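Local coordinates for acyl-CoA thioester hydrolase HI0827 (PDB 3BJK), which hydrolyses the thioester bond of a broad range of acyl-coenzyme A molecules, working as a hexamer built from three dimers of hotdog-fold subunits, at residues 62-67 with 118-123. The protein carries 1 engineered substitution. Numbering follows the deposited sequence.
Sequences AVESMN and VFTFVA
Val-118 meets Glu-64 and Ser-65 where strand 58-68 lies antiparallel to strand 111-123, a worked example of how a beta bulge is accommodated at the strand that is outermost within a hotdog subunit. Ala-62 and Thr-120 form a regular hydrogen-bonded pair: Thr-120 N gives a nearly straight bond to Ala-62 O at 2.8 Å, while the return bond is weak. Val-63 then faces Phe-119, but Glu-64 is an extra residue with a near-helical backbone (psi -27°), and both it and Ser-65 lie opposite Val-118. Val-118 thus serves two residues, its O accepting a weak, bent bond from Glu-64 N (133° at the hydrogen) and its N donating to Ser-65 O at 3.0 Å. Its side chain divides likewise, CG1 lying 3.7 Å from Glu-64 CD and CG2 beside Ser-65 OG. Glu-64 reaches back because its CG stands between the backbone N and the carbonyl carbon (chi1 54°), with the chain extended beyond. Glu-64 OE1 stops 3.6 Å from Thr-120 OG1, and two waters fill in: one accepts from Glu-64 N and from Thr-120 OG1 and donates to Glu-64 OE1 at 2.6 Å, while the second donates to both Glu-64 OE1 and Thr-120 OG1. On the other face, Val-63 CG2 lies over the Phe-119 ring in a CH-pi contact, 4.0 Å from its centroid, and Met-42 of helix 35-54 also packs on the Phe-119 side chain. Beyond Val-63, a strand of the second subunit continues the sheet. The contact therefore divides in character: an apolar face turned to the central helix, and a hydrated one where two water donors should favour a charged Glu-64 and where the first water shares the Glu-64 N-H with Val-118 O, supplementing a bond that the bulge bends.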
loop_
_atom_site.group_PDB
_atom_site.type_symbol
_atom_site.label_atom_id
_atom_site.label_comp_id
_atom_site.label_asym_id
_atom_site.label_seq_id
_atom_site.Cartn_x
_atom_site.Cartn_y
_atom_site.Cartn_z
ATOM N N ALA C 62 22.263 7.566 -10.296
ATOM C CA ALA C 62 21.804 7.864 -11.663
ATOM C C ALA C 62 21.119 6.711 -12.329
ATOM O O ALA C 62 21.370 5.539 -12.030
ATOM C CB ALA C 62 22.995 8.299 -12.552
ATOM N N VAL C 63 20.221 7.063 -13.247
ATOM C CA VAL C 63 19.698 6.123 -14.221
ATOM C C VAL C 63 19.835 6.848 -15.572
ATOM O O VAL C 63 19.056 7.718 -15.911
ATOM C CB VAL C 63 18.233 5.751 -13.996
ATOM C CG1 VAL C 63 17.875 4.629 -14.932
ATOM C CG2 VAL C 63 17.969 5.345 -12.564
ATOM N N GLU C 64 20.870 6.537 -16.317
ATOM C CA GLU C 64 21.174 7.321 -17.525
ATOM C C GLU C 64 20.151 7.068 -18.637
ATOM O O GLU C 64 19.916 7.937 -19.467
ATOM C CB GLU C 64 22.609 7.056 -18.004
ATOM C CG GLU C 64 22.982 5.574 -18.241
ATOM C CD GLU C 64 24.492 5.344 -18.100
ATOM O OE1 GLU C 64 25.049 5.216 -16.925
ATOM O OE2 GLU C 64 25.092 5.363 -19.194
ATOM N N SER C 65 19.534 5.887 -18.616
ATOM C CA SER C 65 18.531 5.519 -19.622
ATOM C C SER C 65 17.519 4.548 -19.080
ATOM O O SER C 65 17.866 3.694 -18.302
ATOM C CB SER C 65 19.177 4.911 -20.882
ATOM O OG SER C 65 19.842 3.696 -20.544
ATOM N N MET C 66 16.263 4.679 -19.518
ATOM C CA MET C 66 15.271 3.641 -19.404
ATOM C C MET C 66 14.401 3.639 -20.637
ATOM O O MET C 66 14.112 4.690 -21.209
ATOM C CB MET C 66 14.316 3.817 -18.253
ATOM C CG MET C 66 14.878 4.077 -16.984
ATOM S SD MET C 66 13.485 4.109 -15.794
ATOM C CE MET C 66 14.325 4.931 -14.428
ATOM N N ASN C 67 14.011 2.449 -21.037
ATOM C CA ASN C 67 13.143 2.258 -22.196
ATOM C C ASN C 67 11.988 1.378 -21.799
ATOM O O ASN C 67 12.206 0.284 -21.283
ATOM C CB ASN C 67 13.921 1.642 -23.362
ATOM C CG ASN C 67 15.006 2.540 -23.859
ATOM O OD1 ASN C 67 14.724 3.492 -24.565
ATOM N ND2 ASN C 67 16.255 2.295 -23.429
ATOM N N VAL C 118 19.756 1.449 -17.484
ATOM C CA VAL C 118 21.126 1.355 -16.951
ATOM C C VAL C 118 21.229 2.246 -15.709
ATOM O O VAL C 118 21.054 3.460 -15.828
ATOM C CB VAL C 118 22.139 1.798 -18.017
ATOM C CG1 VAL C 118 23.568 1.782 -17.420
ATOM C CG2 VAL C 118 22.023 0.875 -19.241
ATOM N N PHE C 119 21.469 1.605 -14.557
ATOM C CA PHE C 119 21.533 2.211 -13.229
ATOM C C PHE C 119 22.966 2.359 -12.848
ATOM O O PHE C 119 23.788 1.526 -13.203
ATOM C CB PHE C 119 20.903 1.304 -12.160
ATOM C CG PHE C 119 19.391 1.375 -12.098
ATOM C CD1 PHE C 119 18.603 0.721 -13.037
ATOM C CD2 PHE C 119 18.765 2.041 -11.062
ATOM C CE1 PHE C 119 17.228 0.834 -12.977
ATOM C CE2 PHE C 119 17.446 2.128 -10.993
ATOM C CZ PHE C 119 16.655 1.524 -11.950
ATOM N N THR C 120 23.242 3.401 -12.092
ATOM C CA THR C 120 24.514 3.582 -11.383
ATOM C C THR C 120 24.264 3.725 -9.861
ATOM O O THR C 120 23.500 4.589 -9.393
ATOM C CB THR C 120 25.300 4.835 -11.891
ATOM O OG1 THR C 120 25.292 4.878 -13.324
ATOM C CG2 THR C 120 26.702 4.878 -11.299
ATOM N N PHE C 121 24.991 2.915 -9.106
ATOM C CA PHE C 121 24.936 2.904 -7.663
ATOM C C PHE C 121 26.274 3.300 -7.106
ATOM O O PHE C 121 27.282 3.154 -7.765
ATOM C CB PHE C 121 24.653 1.478 -7.177
ATOM C CG PHE C 121 23.386 0.910 -7.728
ATOM C CD1 PHE C 121 22.178 1.131 -7.073
ATOM C CD2 PHE C 121 23.388 0.226 -8.916
ATOM C CE1 PHE C 121 21.014 0.654 -7.552
ATOM C CE2 PHE C 121 22.181 -0.259 -9.436
ATOM C CZ PHE C 121 20.996 -0.053 -8.729
ATOM N N VAL C 122 26.275 3.798 -5.877
ATOM C CA VAL C 122 27.498 4.104 -5.181
ATOM C C VAL C 122 27.444 3.447 -3.793
ATOM O O VAL C 122 26.454 3.572 -3.084
ATOM C CB VAL C 122 27.736 5.639 -5.107
ATOM C CG1 VAL C 122 28.973 5.962 -4.296
ATOM C CG2 VAL C 122 27.847 6.194 -6.535
ATOM N N ALA C 123 28.472 2.673 -3.496
ATOM C CA ALA C 123 28.734 2.140 -2.177
ATOM C C ALA C 123 28.894 3.264 -1.118
ATOM O O ALA C 123 29.615 4.237 -1.328
ATOM C CB ALA C 123 29.998 1.300 -2.237
HETATM O O HOH W 1 23.230 5.140 -15.065
HETATM O O HOH W 2 27.200 5.622 -15.057
#